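Glycoside hydrolase (Streptococcus pneumoniae serotype 4, PDB 6ORH) probably releases alpha-linked L-fucose from host-derived carbohydrate antigens by hydrolysis, as a family 29 alpha-L-fucosidase. Local coordinates at residues T207-I212 and F251-D257; P222-N228 and Y240-P246; L16-E22 and G414-L418; G8-S12 and G248-S252. The protein carries 2 engineered substitutions. All blocks are in the same frame, centred on the assembly; numbering follows the deposited sequence.

How the contacts relate
Contacts 1, 2 and 4 gather round strand 250-259 of the catalytic barrel, while contact 3 joins helix 13-21 to the galactose-binding-like domain. Contact 1 lies in the core, a parallel strand pairing whose far end carries glycan-binding side chains; the other three are partly buried. Contact 2, nested within the loop of contact 1, rests on a helix end held by hydrogen bonds; Leu241 and Gln225 tie it to Arg210 and Gly254. Contact 4 shares Phe251 and Ser252 with contact 1 but packs one proline on an aromatic ring and another on the backbone beside it, without a direct hydrogen bond. Contact 3 mixes a ring packed on a helix with a salt bridge, and its Leu19 also touches Phe251.

Contact 1: T207-I212 and F251-D257; sequences TSIRWI and FSIGEAD. With GAL (beta-D-galactopyranose), chain C.
Trp211 and Asp257 meet near the C-terminal ends of adjacent parallel strands 209-211 and 250-259, in the TIM-barrel catalytic domain. The carboxylate stands at the edge of the indole, its plane turned 74° from the ring. OD1 of Asp257 lies in the indole plane 3.0 Å from Trp211 NE1, but the N-H points well aside and the bond is weak. The other oxygen, Asp257 OD2, accepts a hydrogen bond from galactose O6 at 2.6 Å. The sugar also covers one face of the indole, with galactose C5 3.5 Å above the Trp211 ring plane and over its centre, the aromatic platform familiar from carbohydrate sites. A chi1 of -172° swings the indole of Trp211 away from its own backbone N and out to the sugar.

Arg210 points to the face of the sheet opposite Ile209. Its chain, extended from CG to NE, lays the guanidinium over Gly254, whose CA sits below the centre of one face. NH1 of Arg210 donates in the guanidinium plane to Ser252 OG at 3.0 Å and more weakly to Ser252 O, while Leu241 O and Trp224 O take NE and NH2. Between these groups the backbone ladder runs through Arg210 N to Ile253 O at 2.8 Å. Beside it, Ile209 CG2 rests on Glu255 CB at 3.5 Å; the carboxylate beyond is held by Tyr18 and Trp169. At the N-terminal end of both segments, one water donates to Thr207 O and lies 2.6 Å from Ser252 OG.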
# COMPACT_ATOMS: atom_id res chain seq x y z
N THR A 207 -18.49 -15.40 10.61
CA THR A 207 -17.79 -16.08 11.69
C THR A 207 -16.67 -15.20 12.23
O THR A 207 -16.53 -14.04 11.85
CB THR A 207 -17.33 -17.46 11.21
OG1 THR A 207 -16.61 -17.26 9.99
CG2 THR A 207 -18.50 -18.40 10.97
N SER A 208 -15.85 -15.75 13.14
CA SER A 208 -14.85 -14.96 13.84
C SER A 208 -13.65 -14.63 12.96
O SER A 208 -12.92 -13.69 13.30
CB SER A 208 -14.44 -15.66 15.12
OG SER A 208 -14.23 -17.06 14.88
N ILE A 209 -13.42 -15.40 11.89
CA ILE A 209 -12.35 -15.14 10.93
C ILE A 209 -12.94 -14.99 9.53
O ILE A 209 -13.77 -15.79 9.14
CB ILE A 209 -11.29 -16.25 10.96
CG1 ILE A 209 -10.79 -16.51 12.39
CG2 ILE A 209 -10.12 -15.90 10.01
CD1 ILE A 209 -9.69 -17.56 12.50
N ARG A 210 -12.49 -13.97 8.77
CA ARG A 210 -12.83 -13.83 7.36
C ARG A 210 -11.56 -13.93 6.52
O ARG A 210 -10.44 -13.78 7.02
CB ARG A 210 -13.49 -12.46 7.10
CG ARG A 210 -12.53 -11.27 7.21
CD ARG A 210 -13.29 -10.00 6.83
NE ARG A 210 -12.36 -8.86 6.78
CZ ARG A 210 -11.97 -8.18 7.85
NH1 ARG A 210 -12.43 -8.51 9.06
NH2 ARG A 210 -11.10 -7.18 7.69
N TRP A 211 -11.75 -14.15 5.22
CA TRP A 211 -10.64 -14.04 4.29
C TRP A 211 -10.26 -12.57 4.10
O TRP A 211 -11.15 -11.73 4.09
CB TRP A 211 -11.12 -14.67 2.99
CG TRP A 211 -9.98 -14.79 2.02
CD1 TRP A 211 -8.67 -15.07 2.29
CD2 TRP A 211 -10.09 -14.61 0.61
NE1 TRP A 211 -7.94 -15.07 1.12
CE2 TRP A 211 -8.79 -14.79 0.08
CE3 TRP A 211 -11.14 -14.32 -0.26
CZ2 TRP A 211 -8.52 -14.72 -1.29
CZ3 TRP A 211 -10.88 -14.25 -1.62
CH2 TRP A 211 -9.59 -14.42 -2.12
N ILE A 212 -8.95 -12.28 3.96
CA ILE A 212 -8.49 -10.91 3.72
C ILE A 212 -8.76 -10.48 2.27
O ILE A 212 -8.64 -9.29 1.95
CB ILE A 212 -7.01 -10.73 4.09
CG1 ILE A 212 -6.60 -9.26 4.23
CG2 ILE A 212 -6.11 -11.44 3.07
CD1 ILE A 212 -7.25 -8.55 5.43
N PHE A 251 -16.86 -8.24 15.48
CA PHE A 251 -15.40 -8.27 15.39
C PHE A 251 -15.00 -9.45 14.50
O PHE A 251 -15.50 -10.57 14.67
CB PHE A 251 -14.77 -8.37 16.78
CG PHE A 251 -13.30 -8.03 16.79
CD1 PHE A 251 -12.35 -8.94 16.32
CD2 PHE A 251 -12.86 -6.77 17.16
CE1 PHE A 251 -10.99 -8.61 16.29
CE2 PHE A 251 -11.50 -6.45 17.14
CZ PHE A 251 -10.56 -7.37 16.71
N SER A 252 -14.08 -9.18 13.55
CA SER A 252 -13.77 -10.17 12.52
C SER A 252 -12.28 -10.02 12.19
O SER A 252 -11.88 -8.91 11.84
CB SER A 252 -14.63 -9.86 11.29
OG SER A 252 -14.19 -10.64 10.16
N ILE A 253 -11.51 -11.11 12.33
CA ILE A 253 -10.10 -11.05 11.91
C ILE A 253 -10.00 -11.35 10.41
O ILE A 253 -10.43 -12.44 9.99
CB ILE A 253 -9.31 -12.09 12.70
CG1 ILE A 253 -9.29 -11.75 14.19
CG2 ILE A 253 -7.89 -12.27 12.14
CD1 ILE A 253 -8.72 -12.85 15.05
N GLY A 254 -9.39 -10.43 9.64
CA GLY A 254 -9.10 -10.70 8.22
C GLY A 254 -7.77 -11.46 8.12
O GLY A 254 -6.69 -10.86 8.04
N GLU A 255 -7.86 -12.79 8.16
CA GLU A 255 -6.67 -13.64 8.20
C GLU A 255 -5.94 -13.57 6.85
O GLU A 255 -6.55 -13.73 5.80
CB GLU A 255 -7.15 -15.07 8.45
CG GLU A 255 -6.04 -16.05 8.76
CD GLU A 255 -6.64 -17.42 9.04
OE1 GLU A 255 -7.19 -17.99 8.09
OE2 GLU A 255 -6.54 -17.90 10.19
N ALA A 256 -4.61 -13.36 6.88
CA ALA A 256 -3.84 -13.21 5.64
C ALA A 256 -3.12 -14.51 5.32
O ALA A 256 -2.04 -14.74 5.86
CB ALA A 256 -2.84 -12.09 5.82
N ASP A 257 -3.72 -15.34 4.45
CA ASP A 257 -3.14 -16.62 4.09
C ASP A 257 -2.32 -16.48 2.82
O ASP A 257 -2.73 -15.81 1.88
CB ASP A 257 -4.24 -17.68 3.91
CG ASP A 257 -5.26 -17.37 2.82
OD1 ASP A 257 -5.69 -16.18 2.69
OD2 ASP A 257 -5.64 -18.29 2.08
C1 GAL C . -10.65 -18.36 -2.17
C2 GAL C . -12.15 -18.41 -1.78
C3 GAL C . -12.37 -17.83 -0.37
C4 GAL C . -11.33 -18.34 0.63
C5 GAL C . -9.94 -18.12 0.03
C6 GAL C . -8.81 -18.57 0.93
O2 GAL C . -12.90 -17.62 -2.71
O3 GAL C . -13.72 -18.10 0.07
O4 GAL C . -11.52 -19.76 0.92
O5 GAL C . -9.85 -18.95 -1.15
O6 GAL C . -7.55 -18.11 0.36
O HOH W 1 -16.16 -12.32 9.72

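Contact 2: P222-N228 and Y240-P246; sequences PLWQKVN and YLQHGDP
Tyr240 reaches Asn228 because its CG stands anti to the backbone N (chi1 -172°), sending the phenol from helix 238-243 slantwise across Val227. There Val227 CG1 touches Tyr240 CE2 at 3.8 Å, and Asn228 N donates to Tyr240 OH at 2.8 Å in a nearly straight bond. Lys226 sets out with CG between its backbone N and carbonyl carbon (chi1 53°), then runs fully extended past the Asp245 carbonyl until NZ donates to Pro246 O at 3.0 Å, from above the carbonyl plane. Gln437 accepts from the same amine.

In the catalytic domain, the contact joins the C-terminal end of this helix to short strand 226-227, a partner of strand 250-259, and the loop before it. Gly244 leaves the helix with positive phi, its CA 3.3 Å from Trp224 O in a C-H...O contact. On its two flanks, Trp224 N binds His243 O and Asp245 N binds Lys226 O. Pro246 lies across the indole, its CA 3.9 Å from the centroid of the five-membered ring of Trp224, a CH-pi contact over the face. Farther back, His243 ND1 donates to Pro222 O at 2.8 Å, within the carbonyl plane.

Tyr240 OH in turn donates to Asp245 OD2 at 2.6 Å. Accepting one bond and giving another should fix the rotation of the O-H, linking Asn228 across the contact to Asp245, which follows the same helix.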
# COMPACT_ATOMS: atom_id res chain seq x y z
N PRO A 222 -6.95 1.37 5.31
CA PRO A 222 -7.19 0.89 6.67
C PRO A 222 -7.46 -0.62 6.73
O PRO A 222 -7.86 -1.21 5.73
CB PRO A 222 -8.50 1.59 7.08
CG PRO A 222 -9.21 1.88 5.75
CD PRO A 222 -8.08 2.19 4.81
N LEU A 223 -7.19 -1.21 7.91
CA LEU A 223 -7.74 -2.53 8.22
C LEU A 223 -8.58 -2.42 9.48
O LEU A 223 -8.04 -2.39 10.60
CB LEU A 223 -6.66 -3.61 8.37
CG LEU A 223 -7.23 -4.98 8.81
CD1 LEU A 223 -8.18 -5.56 7.77
CD2 LEU A 223 -6.12 -5.99 9.18
N TRP A 224 -9.91 -2.36 9.29
CA TRP A 224 -10.86 -2.52 10.39
C TRP A 224 -11.12 -4.01 10.60
O TRP A 224 -11.49 -4.72 9.64
CB TRP A 224 -12.16 -1.77 10.04
CG TRP A 224 -11.94 -0.30 9.86
CD1 TRP A 224 -11.81 0.42 8.70
CD2 TRP A 224 -11.83 0.64 10.94
NE1 TRP A 224 -11.62 1.76 8.99
CE2 TRP A 224 -11.64 1.91 10.36
CE3 TRP A 224 -11.85 0.49 12.35
CZ2 TRP A 224 -11.44 3.05 11.14
CZ3 TRP A 224 -11.72 1.63 13.12
CH2 TRP A 224 -11.53 2.88 12.51
N GLN A 225 -10.85 -4.49 11.81
CA GLN A 225 -11.09 -5.91 12.12
C GLN A 225 -12.54 -6.08 12.55
O GLN A 225 -12.83 -6.49 13.68
CB GLN A 225 -10.10 -6.38 13.20
CG GLN A 225 -8.66 -6.38 12.72
CD GLN A 225 -8.32 -7.53 11.80
OE1 GLN A 225 -9.02 -7.83 10.82
NE2 GLN A 225 -7.22 -8.22 12.09
N LYS A 226 -13.45 -5.75 11.63
CA LYS A 226 -14.89 -5.80 11.90
C LYS A 226 -15.60 -5.70 10.55
O LYS A 226 -15.09 -5.04 9.63
CB LYS A 226 -15.35 -4.67 12.86
CG LYS A 226 -14.95 -3.24 12.48
CD LYS A 226 -15.56 -2.23 13.48
CE LYS A 226 -15.16 -0.79 13.19
NZ LYS A 226 -15.82 0.17 14.14
N VAL A 227 -16.78 -6.33 10.46
CA VAL A 227 -17.60 -6.33 9.24
C VAL A 227 -19.06 -6.46 9.66
O VAL A 227 -19.34 -6.77 10.80
CB VAL A 227 -17.24 -7.52 8.33
CG1 VAL A 227 -15.87 -7.37 7.66
CG2 VAL A 227 -17.40 -8.87 9.02
N ASN A 228 -19.97 -6.25 8.70
CA ASN A 228 -21.36 -6.61 8.82
C ASN A 228 -21.55 -7.94 8.09
O ASN A 228 -21.22 -8.01 6.90
CB ASN A 228 -22.19 -5.49 8.21
CG ASN A 228 -23.67 -5.74 8.39
OD1 ASN A 228 -24.11 -6.89 8.38
ND2 ASN A 228 -24.44 -4.67 8.57
N TYR A 240 -13.84 -5.04 0.56
CA TYR A 240 -14.55 -5.09 1.83
C TYR A 240 -13.82 -6.05 2.77
O TYR A 240 -13.59 -5.78 3.94
CB TYR A 240 -16.02 -5.47 1.59
CG TYR A 240 -16.86 -5.36 2.84
CD1 TYR A 240 -17.26 -4.11 3.31
CD2 TYR A 240 -17.24 -6.49 3.57
CE1 TYR A 240 -18.07 -4.01 4.43
CE2 TYR A 240 -18.05 -6.40 4.70
CZ TYR A 240 -18.46 -5.14 5.12
OH TYR A 240 -19.22 -5.04 6.26
N LEU A 241 -13.41 -7.20 2.22
CA LEU A 241 -12.64 -8.16 3.00
C LEU A 241 -11.30 -7.57 3.42
O LEU A 241 -10.87 -7.74 4.56
CB LEU A 241 -12.40 -9.42 2.15
CG LEU A 241 -13.67 -10.20 1.82
CD1 LEU A 241 -13.30 -11.37 0.92
CD2 LEU A 241 -14.37 -10.67 3.10
N GLN A 242 -10.65 -6.84 2.52
CA GLN A 242 -9.25 -6.43 2.69
C GLN A 242 -9.12 -5.27 3.67
O GLN A 242 -8.06 -5.11 4.29
CB GLN A 242 -8.74 -6.08 1.29
CG GLN A 242 -7.36 -5.43 1.22
CD GLN A 242 -6.97 -5.25 -0.23
OE1 GLN A 242 -6.61 -6.22 -0.92
NE2 GLN A 242 -7.05 -4.02 -0.74
N HIS A 243 -10.18 -4.45 3.79
CA HIS A 243 -10.11 -3.25 4.63
C HIS A 243 -11.06 -3.34 5.82
O HIS A 243 -11.00 -2.50 6.71
CB HIS A 243 -10.47 -1.99 3.83
CG HIS A 243 -9.50 -1.70 2.74
ND1 HIS A 243 -8.28 -1.08 2.98
CD2 HIS A 243 -9.56 -1.93 1.40
CE1 HIS A 243 -7.60 -0.95 1.85
NE2 HIS A 243 -8.36 -1.49 0.86
N GLY A 244 -11.97 -4.33 5.79
CA GLY A 244 -13.09 -4.36 6.73
C GLY A 244 -14.01 -3.14 6.58
O GLY A 244 -13.98 -2.44 5.58
N ASP A 245 -14.80 -2.92 7.63
CA ASP A 245 -15.92 -1.99 7.57
C ASP A 245 -15.82 -1.04 8.76
O ASP A 245 -15.91 -1.49 9.92
CB ASP A 245 -17.21 -2.78 7.67
CG ASP A 245 -18.49 -1.98 7.41
OD1 ASP A 245 -18.44 -0.72 7.51
OD2 ASP A 245 -19.52 -2.64 7.12
N PRO A 246 -15.64 0.28 8.53
CA PRO A 246 -15.61 1.23 9.63
C PRO A 246 -16.85 1.17 10.50
O PRO A 246 -16.82 1.60 11.65
CB PRO A 246 -15.56 2.61 8.95
CG PRO A 246 -15.07 2.35 7.57
CD PRO A 246 -15.47 0.93 7.23

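Contact 3: L16-E22 and G414-L418; sequences LAYLGDE and GYKRL. With EDO (1,2-ethanediol), chain L.
Tyr415 of the galactose-binding-like domain lies against Leu19 of helix 13-21, where that domain docks on the catalytic barrel. This is the tight part of the contact. The CB of Leu19 sits over one face of the phenol ring, 3.8 Å from the Tyr415 centroid, in a CH-pi contact displaced toward the rim. Leucine and tyrosine slide past each other in opposite directions; Leu16 CD2 approaches the ring edge at Tyr415 CE1, 4.1 Å away. The ring of Tyr415 leaves its CB on the side turned from the backbone N (chi1 -170°), which sends it from the loop toward the helix. On the barrel side Leu19 also packs on Phe251 and Ile253, making it a link from this ring to strand 250-259.

Toward the hydroxyl the fit becomes looser and wetter. Tyr415 OH passes over the exposed Gly20, 3.4 Å from Gly20 CA, and a water connects this hydroxyl to Leu16 O. Farther down the helix, an ethanediol, probably from the crystallisation liquor, lies between the segments. Its O1 donates to Leu19 O at 2.7 Å, its O2 lies beside Lys416 CB, and Val286 O is another partner. Beyond it two extended side chains, set nearly perpendicular, form a salt bridge. Lys416 NZ, also bonded to Tyr323 OH, meets Glu22 OE2 at 2.7 Å, on the syn side and 25° out of the carboxylate plane.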
# COMPACT_ATOMS: atom_id res chain seq x y z
N LEU A 16 -8.55 -12.38 20.47
CA LEU A 16 -7.43 -11.64 21.01
C LEU A 16 -6.22 -12.57 21.10
O LEU A 16 -5.10 -12.11 20.87
CB LEU A 16 -7.78 -11.09 22.39
CG LEU A 16 -8.61 -9.81 22.37
CD1 LEU A 16 -9.08 -9.45 23.77
CD2 LEU A 16 -7.83 -8.67 21.73
N ALA A 17 -6.46 -13.84 21.42
CA ALA A 17 -5.34 -14.75 21.60
C ALA A 17 -4.63 -14.95 20.26
O ALA A 17 -3.39 -14.98 20.15
CB ALA A 17 -5.83 -16.03 22.25
N TYR A 18 -5.43 -15.12 19.19
CA TYR A 18 -4.83 -15.30 17.88
C TYR A 18 -4.05 -14.05 17.46
O TYR A 18 -2.95 -14.18 16.90
CB TYR A 18 -5.93 -15.63 16.86
CG TYR A 18 -5.49 -16.04 15.48
CD1 TYR A 18 -4.19 -16.47 15.19
CD2 TYR A 18 -6.42 -16.05 14.44
CE1 TYR A 18 -3.83 -16.86 13.91
CE2 TYR A 18 -6.08 -16.47 13.16
CZ TYR A 18 -4.79 -16.90 12.90
OH TYR A 18 -4.49 -17.34 11.65
N LEU A 19 -4.63 -12.85 17.69
CA LEU A 19 -3.95 -11.62 17.32
C LEU A 19 -2.59 -11.54 18.03
O LEU A 19 -1.61 -11.11 17.44
CB LEU A 19 -4.85 -10.42 17.65
CG LEU A 19 -6.03 -10.31 16.68
CD1 LEU A 19 -7.06 -9.33 17.23
CD2 LEU A 19 -5.52 -9.82 15.34
N GLY A 20 -2.59 -11.96 19.29
CA GLY A 20 -1.38 -11.97 20.10
C GLY A 20 -0.32 -12.95 19.57
O GLY A 20 0.90 -12.68 19.61
N ASP A 21 -0.77 -14.09 19.06
CA ASP A 21 0.11 -15.14 18.57
C ASP A 21 0.77 -14.79 17.24
O ASP A 21 1.88 -15.23 16.99
CB ASP A 21 -0.64 -16.47 18.47
CG ASP A 21 -0.83 -17.16 19.82
OD1 ASP A 21 -0.19 -16.72 20.82
OD2 ASP A 21 -1.63 -18.09 19.88
N GLU A 22 0.03 -14.10 16.34
CA GLU A 22 0.58 -13.50 15.12
C GLU A 22 0.83 -14.47 13.96
O GLU A 22 0.59 -14.10 12.80
CB GLU A 22 1.86 -12.68 15.38
CG GLU A 22 1.68 -11.58 16.41
CD GLU A 22 2.94 -10.74 16.62
OE1 GLU A 22 4.05 -11.29 16.43
OE2 GLU A 22 2.80 -9.61 17.08
N GLY A 414 -5.09 -0.75 15.24
CA GLY A 414 -5.54 -2.11 15.52
C GLY A 414 -4.74 -2.75 16.66
O GLY A 414 -4.18 -2.05 17.52
N TYR A 415 -4.64 -4.09 16.64
CA TYR A 415 -3.94 -4.80 17.69
C TYR A 415 -2.46 -4.37 17.73
O TYR A 415 -1.85 -4.24 18.79
CB TYR A 415 -3.99 -6.31 17.42
CG TYR A 415 -3.49 -7.10 18.59
CD1 TYR A 415 -4.34 -7.40 19.64
CD2 TYR A 415 -2.17 -7.51 18.63
CE1 TYR A 415 -3.87 -8.09 20.75
CE2 TYR A 415 -1.68 -8.20 19.73
CZ TYR A 415 -2.54 -8.47 20.79
OH TYR A 415 -2.14 -9.21 21.87
N LYS A 416 -1.90 -4.21 16.53
CA LYS A 416 -0.49 -3.88 16.40
C LYS A 416 -0.26 -3.35 15.00
O LYS A 416 -0.64 -3.98 14.02
CB LYS A 416 0.34 -5.15 16.59
CG LYS A 416 1.82 -5.04 16.23
CD LYS A 416 2.55 -6.31 16.68
CE LYS A 416 3.97 -6.42 16.16
NZ LYS A 416 4.63 -7.64 16.70
N ARG A 417 0.41 -2.19 14.91
CA ARG A 417 0.73 -1.59 13.62
C ARG A 417 2.23 -1.32 13.62
O ARG A 417 2.75 -0.67 14.54
CB ARG A 417 -0.02 -0.25 13.47
CG ARG A 417 0.26 0.52 12.18
CD ARG A 417 -0.31 -0.22 10.97
NE ARG A 417 0.15 0.29 9.69
CZ ARG A 417 -0.54 1.09 8.89
NH1 ARG A 417 -1.70 1.63 9.26
NH2 ARG A 417 -0.02 1.39 7.71
N LEU A 418 2.91 -1.87 12.61
CA LEU A 418 4.30 -1.52 12.35
C LEU A 418 4.26 -0.54 11.20
O LEU A 418 3.47 -0.69 10.25
CB LEU A 418 5.10 -2.78 11.99
CG LEU A 418 5.14 -3.83 13.09
CD1 LEU A 418 5.80 -5.12 12.59
CD2 LEU A 418 5.87 -3.30 14.32
C1 EDO L . -1.99 -9.63 14.72
O1 EDO L . -1.75 -10.99 14.75
C2 EDO L . -0.65 -9.08 14.56
O2 EDO L . -0.64 -7.75 14.39
O HOH W 2 -3.79 -11.07 23.07

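Contact 4: G8-S12 and G248-S252; sequences GPLPS and GTIFS
Phe251 points from strand 250-259 into the proline-rich loop 8-12, which leads into helix 13-21. Starting at its root, Phe251 CB lies 3.6 Å from Leu10 O. The next atom, Phe251 CG, meets Pro11 CA at 3.6 Å; a chi1 of -164°, trans to the main-chain nitrogen, turns the ring beneath that proline. Phe251 CD2 stands apart from the other ring atoms: it runs up to Pro9 O at 3.5 Å, with the carbonyl oxygen at the ring edge and in its plane, and also touches Pro11 CD. CD1 and CE1 have Pro11 CB as a neighbour, CE2 has both Pro11 CB and CD, and at the tip Phe251 CZ is again 3.8 Å from Pro11 CB. This one carbon stands over the middle of the ring, 3.5 Å from the Phe251 centroid and 1° off the normal, a nearly perfect CH-pi contact. Past the tip, Leu19 of helix 13-21 touches CZ.

Pro9 covers the backbone just before it. Its CG reaches Gly248 O at 3.5 Å, and its CB passes over Thr249 and Ile250, the two residues that form a classic beta bulge opposite Val227.

No direct hydrogen bond crosses between the segments; Phe251 N instead donates to a water 2.8 Å away, which reaches Leu10 O only weakly. The loop is therefore held to the strand mainly by dispersion and CH-pi attraction, with Pro11 over the ring face and Pro9 over the neighbouring backbone.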
# COMPACT_ATOMS: atom_id res chain seq x y z
N GLY A 8 -17.74 0.17 19.67
CA GLY A 8 -17.84 -0.75 18.53
C GLY A 8 -17.87 -2.21 18.96
O GLY A 8 -18.03 -2.54 20.14
N PRO A 9 -17.78 -3.17 18.01
CA PRO A 9 -17.83 -4.59 18.37
C PRO A 9 -16.53 -5.06 19.02
O PRO A 9 -15.44 -4.76 18.52
CB PRO A 9 -18.08 -5.27 17.01
CG PRO A 9 -17.50 -4.32 15.99
CD PRO A 9 -17.64 -2.92 16.57
N LEU A 10 -16.65 -5.84 20.10
CA LEU A 10 -15.46 -6.19 20.87
C LEU A 10 -14.98 -7.58 20.48
O LEU A 10 -15.79 -8.50 20.25
CB LEU A 10 -15.76 -6.12 22.37
CG LEU A 10 -16.24 -4.75 22.86
CD1 LEU A 10 -16.43 -4.81 24.38
CD2 LEU A 10 -15.27 -3.63 22.44
N PRO A 11 -13.66 -7.84 20.48
CA PRO A 11 -13.14 -9.17 20.17
C PRO A 11 -13.43 -10.15 21.30
O PRO A 11 -13.46 -9.77 22.46
CB PRO A 11 -11.63 -8.94 20.03
CG PRO A 11 -11.36 -7.73 20.93
CD PRO A 11 -12.60 -6.86 20.84
N SER A 12 -13.57 -11.43 20.94
CA SER A 12 -13.61 -12.51 21.90
C SER A 12 -12.20 -12.76 22.43
O SER A 12 -11.22 -12.29 21.85
CB SER A 12 -14.13 -13.75 21.25
OG SER A 12 -13.16 -14.30 20.35
N GLY A 248 -18.55 -1.80 10.95
CA GLY A 248 -18.87 -3.21 11.16
C GLY A 248 -19.58 -3.53 12.48
O GLY A 248 -19.40 -2.83 13.49
N THR A 249 -20.42 -4.59 12.48
CA THR A 249 -21.27 -4.98 13.60
C THR A 249 -20.69 -6.14 14.42
O THR A 249 -21.15 -6.35 15.55
CB THR A 249 -22.71 -5.27 13.15
OG1 THR A 249 -22.62 -6.24 12.10
CG2 THR A 249 -23.38 -4.02 12.62
N ILE A 250 -19.75 -6.93 13.85
CA ILE A 250 -19.09 -8.02 14.55
C ILE A 250 -17.59 -7.82 14.42
O ILE A 250 -17.11 -7.28 13.43
CB ILE A 250 -19.48 -9.42 14.01
CG1 ILE A 250 -18.97 -9.62 12.58
CG2 ILE A 250 -21.01 -9.61 14.09
CD1 ILE A 250 -19.00 -11.08 12.05
N PHE A 251 -16.86 -8.24 15.48
CA PHE A 251 -15.40 -8.27 15.39
C PHE A 251 -15.00 -9.45 14.50
O PHE A 251 -15.50 -10.57 14.67
CB PHE A 251 -14.77 -8.37 16.78
CG PHE A 251 -13.30 -8.03 16.79
CD1 PHE A 251 -12.35 -8.94 16.32
CD2 PHE A 251 -12.86 -6.77 17.16
CE1 PHE A 251 -10.99 -8.61 16.29
CE2 PHE A 251 -11.50 -6.45 17.14
CZ PHE A 251 -10.56 -7.37 16.71
N SER A 252 -14.08 -9.18 13.55
CA SER A 252 -13.77 -10.17 12.52
C SER A 252 -12.28 -10.02 12.19
O SER A 252 -11.88 -8.91 11.84
CB SER A 252 -14.63 -9.86 11.29
OG SER A 252 -14.19 -10.64 10.16
O HOH W 3 -18.01 -9.44 17.72